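PDB 4DNX: sulfate adenylyltransferase from Allochromatium vinosum, which catalyses the reaction of sulfate with ATP, in which adenosine 5'-phosphosulfate and diphosphate are formed. Local coordinates for residues 328-333 against 343-347; 334-339 against 351-357; 276-280 against 292-298; 209-213 against 253-257; 198-204 against 226-230. The contacts are given in a common frame with arbitrary orientation. Residue numbers count along the deposited sequence, not the author numbering.

Overall arrangement
Contacts between segments some 10 to 40 residues apart tie a Rossmann-like domain together, and the chain can be followed through them. Contact 5 comes first, bringing strand 223-230 beside strand 195-200 through helix 206-219. Contact 4 starts on that helix and closes at the C-terminal end of helix 240-254, so contacts 5 and 4 cross. Contact 3 follows in series, packing helix 274-287 against strand 291-294 of the same parallel sheet. Contacts 1 and 2 come last and cross in turn: residues 328-333 leave the parallel sheet at edge strand 326-329, and strands 341-344 and 356-357 then flank strand 333-336 in a small antiparallel sheet. Helix 206-219 touches residues of contacts 1, 3 and 5.

Contact 1 (328-333 against 343-347); sequences FRADNT and VMMRD
Where a Rossmann-like parallel sheet ends at its edge strand, the chain can run on into an accessory antiparallel sheet, and residues 328-333 make that passage. They are extended, at 104° to 343-346 end to end. Phe328 (chi1 t) brings CZ to 3.7 Å from Met344 CE, at the ring edge. Arg329 sends its guanidinium to Asp315, while its carbonyl O takes forked hydrogen bonds from Arg346 NH1 and NH2, both 2.9 Å; Arg346 NE is salt-bridged to Asp347 OD1 (2.9 Å). Ala330 CA lies 3.9 Å from Met344 SD. Asp331 OD1 accepts from Asn332 N (2.6 Å) and pairs with Arg296; a water joins Asp331 OD2 (3.0 Å) to Arg346 NH1 (2.8 Å). Asn332 O accepts a hydrogen bond from Met345 N (3.2 Å), as strand 341-344 turns into a 3-10 segment. Thr333 and Met344 form an antiparallel non-hydrogen-bonded pair with CA atoms 4.2 Å apart and diverging side chains, and Thr333 CA rests 3.0 Å from Val343 O.

Contact 2 (334-339 against 351-357); sequences AYSKKL and HTPDDFI
Residues 351-357 approach strand 333-336 through a loop, a 3-10 turn at 353-355 and a two-residue strand. His351 NE2 (chi1 m) shares a hydrogen bond of 2.8 Å with Ser336 OG, and Lys338 CD lies over the His351 ring face, 4.2 Å from the centroid, a CH-pi contact. Ser336 OG also accepts from Leu339 N (2.9 Å), an ST motif where the strand gives way to helical backbone angles at 337-339. Thr352 N donates to Asp355 OD2 (3.2 Å) and Thr352 O accepts from Asp355 N (3.0 Å), fixing the 3-10 turn. Asp354 O takes a weak hydrogen bond from Lys337 NZ, 3.2 Å. Asp355 also reaches across, its OD2 in a salt bridge to Lys338 NZ (2.8 Å) and its O accepting from Lys337 N (2.9 Å). Phe356 faces Ser336 in an antiparallel non-hydrogen-bonded pair (CA-CA 4.8 Å), and its CD1 meets Ala334 CB at 3.7 Å. Ile357 and Tyr335 form the hydrogen-bonded pair: Tyr335 N to Ile357 O is 3.0 Å, Ile357 N to Tyr335 O 2.8 Å. This short ladder is one edge of a three-stranded antiparallel sheet, completed across strand 333-336 by strand 341-344, at the protein surface.

Contact 3 (276-280 against 292-298); sequences EAVLH and FIIGRDH
This is a buried helix-on-sheet contact in the Rossmann-like domain: helix 274-287 packs against strand 291-294, the strand that follows it in the chain. Over the short segments their axes approach to 10.3 Å and run nearly antiparallel, at 163°, as expected for a helix that returns the chain to the start of the next parallel strand. Ala277 and His280, one helical turn apart, point at the sheet. Ala277 CB meets Ile294 CD1 at 4.0 Å and His298 CD2 at 3.8 Å, whereas His280 CB lies 3.5 Å from Phe292 CE2 (Phe292 chi1 t). Past the strand, Gly295 to His298 form a type II beta turn, with Asp297 at phi/psi 58/32, which folds His298 back towards the helix. The sequence Gly-Arg-Asp-His here matches a segment that contributes to the nucleotide site in related ATP sulfurylases. The imidazoles of His280 (chi1 m) and His298 (chi1 t) meet rim to rim, planes at 86°; His280 ND1 and His298 NE2 share a hydrogen bond of 2.9 Å.

Contact 4 (209-213 against 253-257); sequences EELCK and LYFPP
Successive helices of the Rossmann-like domain, 206-219 and 240-254, meet here, and Phe255, Lys213 and Tyr254 carry most of the surface buried. Lys213 CA lies 8.7 Å from Phe255 CA. Phe255 leaves helical angles first (phi/psi -111/155), and this break, with chi1 m, lays its ring against the other helix. Lys213, extended from chi1 m, crosses one face of that ring: CE stands 3.7 Å from the centroid of Phe255 in a CH-pi contact and NZ 4.7 Å from it in a cation-pi contact. Cys212 CB reaches the ring edge, 4.4 Å from Phe255 CZ, and Glu209 CG approaches Phe255 CE1 to 3.8 Å. Tyr254 O accepts from Lys213 NZ at 2.8 Å and Tyr254 CB packs 3.6 Å from Glu209 OE2, while its hydroxyl bonds to Glu382. Glu209 OE2 forms a salt bridge with Lys213 NZ (2.8 Å) and pairs with Arg380. The ammonium thus meets a carboxylate, a helix-terminal carbonyl and a pi face, compensating its charge in a largely buried contact.

Contact 5 (198-204 against 226-230); sequences FQTRNPM and IHMLL
Two firm backbone hydrogen bonds hold these parallel strands: His227 N to Phe198 O at 2.9 Å and almost straight (175°), and Leu229 N to Thr200 O at 3.1 Å. Between them Thr200 N reaches His227 O in a weak bond of 3.5 Å. The register pairs Phe198 with Ile226, Gln199 with His227 and Thr200 with Met228, CA atoms 4.9 to 5.1 Å apart, and the strand axes are 29° from parallel. CA-H...O contacts fill in the ladder, among them Met228 CA to Thr200 O at 3.2 Å. This is the beta-alpha-beta unit of strand 195-200, helix 206-219 and strand 223-230 at the centre of the Rossmann-like sheet, and Gln199 to Pro203 spell the QXRNP motif that contributes to the active site in ATP sulfurylases. Gln199 and His227 share one face, where both are hydrogen-bonded to Arg284; His227 also stacks on Tyr265. The other face carries Phe198, Thr200, Ile226 and Met228, chi1 t setting Thr200 CG2 4.0 Å from Ile226 CG2 and 4.1 Å from Met228 CG. Beyond the strand the chain bends so that Met204 SD (chi1 m) rests 3.8 Å from Ile226 CD1, while Arg201 CB lies 4.0 Å from Leu229 O.

Contact 1 (328-333 against 343-347)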
# COMPACT_ATOMS: atom_id res chain seq x y z
N PHE A 328 -19.15 4.09 19.18
CA PHE A 328 -20.08 3.01 19.39
C PHE A 328 -19.61 2.26 20.65
O PHE A 328 -18.50 1.72 20.66
CB PHE A 328 -20.09 2.01 18.22
CG PHE A 328 -21.07 0.87 18.46
CD1 PHE A 328 -20.64 -0.35 18.98
CD2 PHE A 328 -22.42 1.05 18.21
CE1 PHE A 328 -21.59 -1.40 19.22
CE2 PHE A 328 -23.36 0.01 18.44
CZ PHE A 328 -22.92 -1.20 18.95
N ARG A 329 -20.44 2.27 21.68
CA ARG A 329 -20.05 1.73 22.99
C ARG A 329 -20.40 0.25 23.03
O ARG A 329 -21.58 -0.10 23.10
CB ARG A 329 -20.76 2.49 24.11
CG ARG A 329 -20.25 3.90 24.29
CD ARG A 329 -21.04 4.67 25.37
NE ARG A 329 -20.41 5.98 25.58
CZ ARG A 329 -20.63 6.76 26.63
NH1 ARG A 329 -21.49 6.40 27.58
NH2 ARG A 329 -20.01 7.92 26.72
N ALA A 330 -19.37 -0.58 22.94
CA ALA A 330 -19.53 -2.04 22.97
C ALA A 330 -19.41 -2.61 24.39
O ALA A 330 -19.01 -1.92 25.33
CB ALA A 330 -18.51 -2.69 22.05
N ASP A 331 -19.79 -3.88 24.53
CA ASP A 331 -19.69 -4.60 25.81
C ASP A 331 -19.58 -6.09 25.46
O ASP A 331 -19.61 -6.46 24.26
CB ASP A 331 -20.93 -4.30 26.66
CG ASP A 331 -20.72 -4.58 28.15
OD1 ASP A 331 -19.79 -5.32 28.51
OD2 ASP A 331 -21.52 -4.06 28.95
N ASN A 332 -19.44 -6.93 26.48
CA ASN A 332 -19.28 -8.39 26.30
C ASN A 332 -20.42 -8.98 25.47
O ASN A 332 -21.59 -8.58 25.62
CB ASN A 332 -19.28 -9.09 27.66
CG ASN A 332 -18.08 -8.72 28.54
OD1 ASN A 332 -16.96 -8.53 28.07
ND2 ASN A 332 -18.32 -8.64 29.85
N THR A 333 -20.07 -9.93 24.61
CA THR A 333 -21.07 -10.65 23.79
C THR A 333 -21.19 -12.10 24.24
O THR A 333 -20.35 -12.63 24.98
CB THR A 333 -20.67 -10.71 22.29
OG1 THR A 333 -19.43 -11.43 22.15
CG2 THR A 333 -20.54 -9.34 21.66
N VAL A 343 -25.06 -11.74 20.49
CA VAL A 343 -25.59 -10.44 20.92
C VAL A 343 -24.68 -9.85 22.01
O VAL A 343 -23.88 -10.58 22.64
CB VAL A 343 -27.04 -10.55 21.47
CG1 VAL A 343 -28.00 -10.96 20.35
CG2 VAL A 343 -27.15 -11.54 22.65
N MET A 344 -24.80 -8.55 22.23
CA MET A 344 -24.29 -7.94 23.46
C MET A 344 -25.26 -8.28 24.59
O MET A 344 -26.46 -7.97 24.54
CB MET A 344 -24.12 -6.43 23.31
CG MET A 344 -22.75 -6.06 22.79
SD MET A 344 -22.60 -4.30 22.43
CE MET A 344 -23.79 -4.05 21.11
N MET A 345 -24.75 -8.93 25.62
CA MET A 345 -25.58 -9.40 26.73
C MET A 345 -26.43 -8.28 27.35
O MET A 345 -27.61 -8.47 27.66
CB MET A 345 -24.70 -10.09 27.76
CG MET A 345 -23.87 -11.25 27.19
SD MET A 345 -23.17 -12.29 28.49
CE MET A 345 -21.65 -11.42 28.78
N ARG A 346 -25.82 -7.10 27.47
CA ARG A 346 -26.47 -5.91 28.04
C ARG A 346 -27.75 -5.50 27.28
O ARG A 346 -28.66 -4.91 27.86
CB ARG A 346 -25.47 -4.74 28.15
CG ARG A 346 -24.98 -4.18 26.82
CD ARG A 346 -25.06 -2.65 26.73
NE ARG A 346 -25.08 -2.20 25.33
CZ ARG A 346 -24.15 -1.43 24.75
NH1 ARG A 346 -23.10 -0.99 25.43
NH2 ARG A 346 -24.28 -1.10 23.47
N ASP A 347 -27.83 -5.88 26.01
CA ASP A 347 -28.92 -5.49 25.13
C ASP A 347 -29.99 -6.57 25.00
O ASP A 347 -30.96 -6.40 24.27
CB ASP A 347 -28.38 -5.09 23.75
CG ASP A 347 -27.63 -3.76 23.79
OD1 ASP A 347 -27.85 -3.00 24.75
OD2 ASP A 347 -26.81 -3.49 22.87
O HOH W 1 -22.69 -1.36 28.17
O HOH W 2 -22.95 -6.92 27.25

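Contact 2 (334-339 against 351-357)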
# COMPACT_ATOMS: atom_id res chain seq x y z
N ALA A 334 -22.26 -12.75 23.80
CA ALA A 334 -22.49 -14.18 24.04
C ALA A 334 -23.41 -14.64 22.91
O ALA A 334 -23.99 -13.81 22.22
CB ALA A 334 -23.17 -14.41 25.38
N TYR A 335 -23.52 -15.94 22.72
CA TYR A 335 -24.43 -16.49 21.75
C TYR A 335 -25.74 -16.68 22.50
O TYR A 335 -25.78 -17.36 23.53
CB TYR A 335 -23.96 -17.86 21.24
CG TYR A 335 -24.89 -18.49 20.23
CD1 TYR A 335 -24.84 -18.13 18.88
CD2 TYR A 335 -25.82 -19.46 20.62
CE1 TYR A 335 -25.70 -18.72 17.94
CE2 TYR A 335 -26.69 -20.04 19.70
CZ TYR A 335 -26.61 -19.65 18.36
OH TYR A 335 -27.46 -20.26 17.45
N SER A 336 -26.80 -16.08 21.98
CA SER A 336 -28.15 -16.28 22.51
C SER A 336 -28.79 -17.51 21.90
O SER A 336 -28.98 -17.57 20.67
CB SER A 336 -29.06 -15.09 22.17
OG SER A 336 -30.41 -15.43 22.51
N LYS A 337 -29.15 -18.48 22.74
CA LYS A 337 -29.84 -19.67 22.29
C LYS A 337 -31.23 -19.29 21.82
O LYS A 337 -31.77 -19.91 20.89
CB LYS A 337 -29.99 -20.65 23.44
CG LYS A 337 -28.68 -21.30 23.87
CD LYS A 337 -28.97 -22.40 24.85
CE LYS A 337 -28.10 -22.26 26.08
NZ LYS A 337 -28.46 -23.30 27.06
N LYS A 338 -31.84 -18.30 22.48
CA LYS A 338 -33.21 -17.88 22.15
C LYS A 338 -33.28 -17.20 20.79
O LYS A 338 -34.24 -17.41 20.05
CB LYS A 338 -33.77 -16.95 23.21
CG LYS A 338 -34.22 -17.63 24.48
CD LYS A 338 -34.68 -16.58 25.51
CE LYS A 338 -35.98 -16.99 26.15
NZ LYS A 338 -35.90 -16.88 27.64
N LEU A 339 -32.27 -16.39 20.46
CA LEU A 339 -32.27 -15.62 19.21
C LEU A 339 -31.49 -16.28 18.07
O LEU A 339 -31.64 -15.89 16.90
CB LEU A 339 -31.75 -14.18 19.45
CG LEU A 339 -32.48 -13.40 20.56
CD1 LEU A 339 -31.73 -12.10 20.87
CD2 LEU A 339 -33.97 -13.15 20.25
N HIS A 351 -33.24 -11.98 28.81
CA HIS A 351 -32.55 -13.26 28.98
C HIS A 351 -32.10 -13.49 30.42
O HIS A 351 -31.75 -12.55 31.14
CB HIS A 351 -31.31 -13.33 28.08
CG HIS A 351 -31.62 -13.43 26.61
ND1 HIS A 351 -32.68 -12.78 26.01
CD2 HIS A 351 -30.96 -14.07 25.61
CE1 HIS A 351 -32.67 -13.03 24.71
NE2 HIS A 351 -31.64 -13.81 24.44
N THR A 352 -32.11 -14.76 30.82
CA THR A 352 -31.46 -15.24 32.04
C THR A 352 -30.05 -15.71 31.64
O THR A 352 -29.78 -15.86 30.44
CB THR A 352 -32.25 -16.43 32.66
OG1 THR A 352 -32.59 -17.37 31.63
CG2 THR A 352 -33.55 -15.95 33.32
N PRO A 353 -29.15 -15.94 32.60
CA PRO A 353 -27.81 -16.42 32.26
C PRO A 353 -27.82 -17.73 31.46
O PRO A 353 -26.98 -17.91 30.58
CB PRO A 353 -27.12 -16.63 33.63
CG PRO A 353 -28.18 -16.38 34.66
CD PRO A 353 -29.21 -15.51 34.01
N ASP A 354 -28.78 -18.61 31.73
CA ASP A 354 -28.89 -19.89 31.03
C ASP A 354 -29.29 -19.76 29.54
O ASP A 354 -29.19 -20.74 28.79
CB ASP A 354 -29.85 -20.85 31.75
CG ASP A 354 -30.51 -20.23 32.98
OD1 ASP A 354 -29.79 -19.88 33.94
OD2 ASP A 354 -31.76 -20.10 32.98
N ASP A 355 -29.75 -18.59 29.13
CA ASP A 355 -30.11 -18.39 27.72
C ASP A 355 -28.89 -18.11 26.86
O ASP A 355 -29.00 -18.03 25.64
CB ASP A 355 -31.15 -17.28 27.54
CG ASP A 355 -32.50 -17.61 28.18
OD1 ASP A 355 -32.86 -18.80 28.38
OD2 ASP A 355 -33.22 -16.64 28.48
N PHE A 356 -27.73 -17.93 27.50
CA PHE A 356 -26.49 -17.62 26.77
C PHE A 356 -25.52 -18.79 26.74
O PHE A 356 -25.46 -19.57 27.65
CB PHE A 356 -25.74 -16.41 27.36
CG PHE A 356 -26.51 -15.12 27.29
CD1 PHE A 356 -26.76 -14.50 26.07
CD2 PHE A 356 -26.98 -14.52 28.46
CE1 PHE A 356 -27.48 -13.30 26.00
CE2 PHE A 356 -27.71 -13.33 28.42
CZ PHE A 356 -27.96 -12.72 27.18
N ILE A 357 -24.73 -18.87 25.67
CA ILE A 357 -23.59 -19.77 25.67
C ILE A 357 -22.39 -18.84 25.47
O ILE A 357 -22.41 -17.92 24.64
CB ILE A 357 -23.63 -20.82 24.53
CG1 ILE A 357 -24.92 -21.64 24.57
CG2 ILE A 357 -22.44 -21.76 24.63
CD1 ILE A 357 -25.17 -22.36 23.25

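Contact 3 (276-280 against 292-298)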
# COMPACT_ATOMS: atom_id res chain seq x y z
N GLU A 276 -5.54 6.77 25.68
CA GLU A 276 -5.16 6.23 24.40
C GLU A 276 -6.39 6.09 23.51
O GLU A 276 -6.29 6.25 22.29
CB GLU A 276 -4.43 4.90 24.56
CG GLU A 276 -3.86 4.37 23.27
CD GLU A 276 -2.79 3.32 23.50
OE1 GLU A 276 -2.83 2.73 24.59
OE2 GLU A 276 -1.96 3.10 22.58
N ALA A 277 -7.56 5.84 24.13
CA ALA A 277 -8.82 5.74 23.37
C ALA A 277 -9.11 7.08 22.67
O ALA A 277 -9.61 7.08 21.53
CB ALA A 277 -10.00 5.31 24.29
N VAL A 278 -8.80 8.20 23.32
CA VAL A 278 -8.99 9.50 22.67
C VAL A 278 -8.04 9.66 21.47
O VAL A 278 -8.45 10.20 20.39
CB VAL A 278 -8.82 10.67 23.67
CG1 VAL A 278 -9.04 12.00 22.96
CG2 VAL A 278 -9.84 10.48 24.83
N LEU A 279 -6.79 9.25 21.65
CA LEU A 279 -5.84 9.26 20.53
C LEU A 279 -6.35 8.41 19.35
O LEU A 279 -6.30 8.84 18.18
CB LEU A 279 -4.48 8.76 21.00
CG LEU A 279 -3.41 8.83 19.92
CD1 LEU A 279 -3.16 10.30 19.50
CD2 LEU A 279 -2.11 8.16 20.45
N HIS A 280 -6.84 7.20 19.67
CA HIS A 280 -7.46 6.29 18.67
C HIS A 280 -8.59 6.96 17.91
O HIS A 280 -8.62 6.86 16.69
CB HIS A 280 -8.00 5.05 19.34
CG HIS A 280 -6.94 4.09 19.79
ND1 HIS A 280 -7.25 2.99 20.58
CD2 HIS A 280 -5.60 4.05 19.58
CE1 HIS A 280 -6.13 2.31 20.82
NE2 HIS A 280 -5.12 2.93 20.22
N PHE A 292 -16.37 4.82 15.80
CA PHE A 292 -15.27 4.03 16.30
C PHE A 292 -15.77 3.15 17.44
O PHE A 292 -16.42 3.66 18.35
CB PHE A 292 -14.15 4.95 16.82
CG PHE A 292 -13.00 4.21 17.46
CD1 PHE A 292 -12.43 3.11 16.86
CD2 PHE A 292 -12.45 4.69 18.65
CE1 PHE A 292 -11.33 2.41 17.45
CE2 PHE A 292 -11.38 4.03 19.25
CZ PHE A 292 -10.82 2.90 18.65
N ILE A 293 -15.50 1.85 17.36
CA ILE A 293 -15.99 0.91 18.38
C ILE A 293 -15.00 0.91 19.57
O ILE A 293 -13.79 0.64 19.40
CB ILE A 293 -16.05 -0.51 17.82
CG1 ILE A 293 -17.14 -0.62 16.77
CG2 ILE A 293 -16.32 -1.58 18.94
CD1 ILE A 293 -17.14 -1.97 16.01
N ILE A 294 -15.54 1.13 20.76
CA ILE A 294 -14.77 1.06 22.03
C ILE A 294 -15.56 0.14 22.96
O ILE A 294 -16.69 0.44 23.32
CB ILE A 294 -14.64 2.47 22.68
CG1 ILE A 294 -13.88 3.40 21.72
CG2 ILE A 294 -13.98 2.41 24.14
CD1 ILE A 294 -13.47 4.74 22.31
N GLY A 295 -14.96 -0.98 23.31
CA GLY A 295 -15.54 -1.94 24.26
C GLY A 295 -15.01 -1.82 25.68
O GLY A 295 -14.47 -0.78 26.06
N ARG A 296 -15.13 -2.89 26.46
CA ARG A 296 -14.66 -2.93 27.85
C ARG A 296 -13.14 -2.95 27.90
O ARG A 296 -12.50 -3.66 27.10
CB ARG A 296 -15.21 -4.20 28.48
CG ARG A 296 -14.91 -4.40 29.95
CD ARG A 296 -15.51 -5.72 30.42
NE ARG A 296 -16.96 -5.65 30.51
CZ ARG A 296 -17.64 -5.43 31.63
NH1 ARG A 296 -17.01 -5.25 32.78
NH2 ARG A 296 -18.96 -5.38 31.60
N ASP A 297 -12.56 -2.16 28.82
CA ASP A 297 -11.12 -2.13 29.04
C ASP A 297 -10.31 -1.77 27.81
O ASP A 297 -9.20 -2.24 27.61
CB ASP A 297 -10.66 -3.46 29.67
CG ASP A 297 -11.18 -3.61 31.11
OD1 ASP A 297 -11.86 -4.64 31.42
OD2 ASP A 297 -10.92 -2.69 31.94
N HIS A 298 -10.87 -0.93 26.95
CA HIS A 298 -10.19 -0.57 25.73
C HIS A 298 -8.80 0.02 25.99
O HIS A 298 -8.68 0.92 26.81
CB HIS A 298 -11.06 0.41 24.94
CG HIS A 298 -10.51 0.76 23.59
ND1 HIS A 298 -10.81 0.03 22.46
CD2 HIS A 298 -9.65 1.73 23.20
CE1 HIS A 298 -10.19 0.57 21.42
NE2 HIS A 298 -9.46 1.59 21.85

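Contact 4 (209-213 against 253-257)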
# COMPACT_ATOMS: atom_id res chain seq x y z
N GLU A 209 -16.66 -10.43 14.79
CA GLU A 209 -17.32 -10.25 13.50
C GLU A 209 -18.71 -9.66 13.71
O GLU A 209 -19.12 -8.67 13.05
CB GLU A 209 -17.43 -11.62 12.81
CG GLU A 209 -18.30 -11.63 11.58
CD GLU A 209 -18.66 -13.04 11.09
OE1 GLU A 209 -17.90 -14.05 11.33
OE2 GLU A 209 -19.73 -13.14 10.46
N GLU A 210 -19.44 -10.27 14.64
CA GLU A 210 -20.80 -9.83 14.93
C GLU A 210 -20.83 -8.47 15.62
O GLU A 210 -21.77 -7.71 15.44
CB GLU A 210 -21.54 -10.90 15.75
CG GLU A 210 -21.71 -12.26 14.99
CD GLU A 210 -22.55 -12.15 13.72
OE1 GLU A 210 -22.35 -13.02 12.84
OE2 GLU A 210 -23.40 -11.23 13.61
N LEU A 211 -19.80 -8.13 16.40
CA LEU A 211 -19.73 -6.82 17.01
C LEU A 211 -19.63 -5.74 15.94
O LEU A 211 -20.33 -4.73 16.03
CB LEU A 211 -18.50 -6.70 17.89
CG LEU A 211 -18.39 -5.42 18.69
CD1 LEU A 211 -19.61 -5.29 19.61
CD2 LEU A 211 -17.11 -5.51 19.48
N CYS A 212 -18.80 -5.99 14.92
CA CYS A 212 -18.70 -5.05 13.77
C CYS A 212 -20.05 -4.91 13.08
O CYS A 212 -20.48 -3.78 12.78
CB CYS A 212 -17.65 -5.51 12.76
SG CYS A 212 -15.97 -5.27 13.38
N LYS A 213 -20.75 -6.03 12.88
CA LYS A 213 -22.07 -6.01 12.21
C LYS A 213 -23.13 -5.29 13.03
O LYS A 213 -23.93 -4.51 12.45
CB LYS A 213 -22.51 -7.45 11.86
CG LYS A 213 -21.64 -8.01 10.74
CD LYS A 213 -21.97 -9.48 10.45
CE LYS A 213 -21.27 -9.98 9.23
NZ LYS A 213 -21.61 -11.47 9.15
N LEU A 253 -16.38 -14.13 2.78
CA LEU A 253 -17.42 -15.14 2.82
C LEU A 253 -18.65 -14.75 3.67
O LEU A 253 -19.76 -15.25 3.43
CB LEU A 253 -16.86 -16.49 3.32
CG LEU A 253 -15.74 -17.15 2.49
CD1 LEU A 253 -15.31 -18.46 3.12
CD2 LEU A 253 -16.16 -17.38 1.00
N TYR A 254 -18.48 -13.86 4.64
CA TYR A 254 -19.53 -13.61 5.63
C TYR A 254 -20.02 -12.15 5.67
O TYR A 254 -20.97 -11.81 6.41
CB TYR A 254 -19.09 -14.12 7.01
CG TYR A 254 -18.94 -15.64 7.05
CD1 TYR A 254 -20.06 -16.47 7.22
CD2 TYR A 254 -17.71 -16.25 6.83
CE1 TYR A 254 -19.94 -17.86 7.25
CE2 TYR A 254 -17.57 -17.62 6.83
CZ TYR A 254 -18.69 -18.43 7.04
OH TYR A 254 -18.57 -19.80 7.06
N PHE A 255 -19.39 -11.27 4.90
CA PHE A 255 -19.92 -9.91 4.78
C PHE A 255 -20.49 -9.66 3.39
O PHE A 255 -20.04 -10.31 2.44
CB PHE A 255 -18.80 -8.90 5.04
CG PHE A 255 -18.49 -8.69 6.52
CD1 PHE A 255 -17.75 -9.66 7.25
CD2 PHE A 255 -18.89 -7.51 7.17
CE1 PHE A 255 -17.45 -9.44 8.62
CE2 PHE A 255 -18.58 -7.27 8.54
CZ PHE A 255 -17.85 -8.25 9.26
N PRO A 256 -21.43 -8.73 3.24
CA PRO A 256 -21.92 -8.41 1.89
C PRO A 256 -20.85 -7.74 1.01
O PRO A 256 -19.84 -7.26 1.53
CB PRO A 256 -23.08 -7.44 2.15
CG PRO A 256 -23.35 -7.48 3.61
CD PRO A 256 -22.10 -7.94 4.28
N PRO A 257 -21.07 -7.67 -0.29
CA PRO A 257 -20.12 -6.98 -1.19
C PRO A 257 -19.90 -5.50 -0.84
O PRO A 257 -20.83 -4.79 -0.47
CB PRO A 257 -20.81 -7.05 -2.56
CG PRO A 257 -21.74 -8.19 -2.44
CD PRO A 257 -22.22 -8.20 -1.04

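Contact 5 (198-204 against 226-230)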
# COMPACT_ATOMS: atom_id res chain seq x y z
N PHE A 198 -12.78 -0.50 13.41
CA PHE A 198 -12.56 -1.53 14.44
C PHE A 198 -11.08 -1.88 14.46
O PHE A 198 -10.56 -2.29 13.44
CB PHE A 198 -13.39 -2.81 14.13
CG PHE A 198 -13.17 -3.94 15.12
CD1 PHE A 198 -13.68 -3.84 16.42
CD2 PHE A 198 -12.42 -5.08 14.75
CE1 PHE A 198 -13.46 -4.90 17.35
CE2 PHE A 198 -12.23 -6.15 15.70
CZ PHE A 198 -12.74 -6.02 16.94
N GLN A 199 -10.44 -1.78 15.63
CA GLN A 199 -9.02 -2.14 15.78
C GLN A 199 -8.86 -3.60 16.19
O GLN A 199 -9.58 -4.08 17.09
CB GLN A 199 -8.37 -1.24 16.87
CG GLN A 199 -6.91 -1.59 17.14
CD GLN A 199 -6.19 -0.55 17.99
OE1 GLN A 199 -6.41 0.65 17.84
NE2 GLN A 199 -5.33 -1.02 18.91
N THR A 200 -7.90 -4.31 15.61
CA THR A 200 -7.56 -5.64 16.13
C THR A 200 -6.11 -5.95 15.84
O THR A 200 -5.54 -5.34 14.97
CB THR A 200 -8.45 -6.76 15.53
OG1 THR A 200 -8.22 -7.98 16.27
CG2 THR A 200 -8.16 -6.96 14.05
N ARG A 201 -5.50 -6.88 16.61
CA ARG A 201 -4.19 -7.38 16.18
C ARG A 201 -4.19 -8.87 15.95
O ARG A 201 -3.17 -9.45 15.54
CB ARG A 201 -3.03 -6.93 17.10
CG ARG A 201 -3.13 -7.36 18.50
CD ARG A 201 -1.96 -6.77 19.32
NE ARG A 201 -2.13 -7.03 20.75
CZ ARG A 201 -2.89 -6.29 21.57
NH1 ARG A 201 -3.56 -5.24 21.12
NH2 ARG A 201 -2.99 -6.62 22.85
N ASN A 202 -5.31 -9.52 16.24
CA ASN A 202 -5.42 -10.93 15.94
C ASN A 202 -6.64 -11.31 15.07
O ASN A 202 -7.45 -10.43 14.73
CB ASN A 202 -5.27 -11.77 17.21
CG ASN A 202 -3.80 -11.93 17.58
OD1 ASN A 202 -2.94 -12.33 16.73
ND2 ASN A 202 -3.48 -11.54 18.79
N PRO A 203 -6.72 -12.58 14.65
CA PRO A 203 -7.89 -13.04 13.88
C PRO A 203 -9.21 -12.73 14.55
O PRO A 203 -9.31 -12.71 15.79
CB PRO A 203 -7.69 -14.55 13.78
CG PRO A 203 -6.17 -14.72 13.86
CD PRO A 203 -5.79 -13.70 14.93
N MET A 204 -10.23 -12.49 13.74
CA MET A 204 -11.54 -12.14 14.28
C MET A 204 -12.43 -13.38 14.20
O MET A 204 -12.66 -13.92 13.11
CB MET A 204 -12.12 -10.99 13.47
CG MET A 204 -11.42 -9.66 13.77
SD MET A 204 -11.94 -8.43 12.56
CE MET A 204 -13.69 -8.27 12.96
N ILE A 226 -11.29 -2.40 9.07
CA ILE A 226 -10.65 -3.27 10.11
C ILE A 226 -9.23 -2.72 10.08
O ILE A 226 -8.54 -2.82 9.05
CB ILE A 226 -10.70 -4.73 9.71
CG1 ILE A 226 -12.18 -5.22 9.68
CG2 ILE A 226 -9.89 -5.54 10.75
CD1 ILE A 226 -12.42 -6.67 9.24
N HIS A 227 -8.83 -2.08 11.16
CA HIS A 227 -7.58 -1.28 11.18
C HIS A 227 -6.63 -2.07 12.09
O HIS A 227 -6.73 -2.00 13.31
CB HIS A 227 -7.92 0.11 11.73
CG HIS A 227 -6.95 1.18 11.32
ND1 HIS A 227 -6.63 2.24 12.14
CD2 HIS A 227 -6.20 1.34 10.20
CE1 HIS A 227 -5.76 3.04 11.53
NE2 HIS A 227 -5.47 2.51 10.35
N MET A 228 -5.74 -2.84 11.47
CA MET A 228 -4.91 -3.80 12.22
C MET A 228 -3.66 -3.12 12.76
O MET A 228 -3.02 -2.30 12.06
CB MET A 228 -4.52 -4.99 11.34
CG MET A 228 -5.76 -5.97 10.92
SD MET A 228 -5.20 -7.29 9.84
CE MET A 228 -4.50 -6.39 8.43
N LEU A 229 -3.32 -3.43 14.01
CA LEU A 229 -2.13 -2.82 14.59
C LEU A 229 -0.97 -3.70 14.12
O LEU A 229 -0.87 -4.88 14.50
CB LEU A 229 -2.25 -2.75 16.12
CG LEU A 229 -0.95 -2.32 16.84
CD1 LEU A 229 -0.29 -1.07 16.20
CD2 LEU A 229 -1.34 -2.08 18.28
N LEU A 230 -0.09 -3.15 13.28
CA LEU A 230 1.07 -3.84 12.76
C LEU A 230 2.27 -3.62 13.69
O LEU A 230 2.45 -2.52 14.22
CB LEU A 230 1.45 -3.27 11.38
CG LEU A 230 0.25 -3.34 10.43
CD1 LEU A 230 0.59 -2.56 9.15
CD2 LEU A 230 -0.15 -4.76 10.10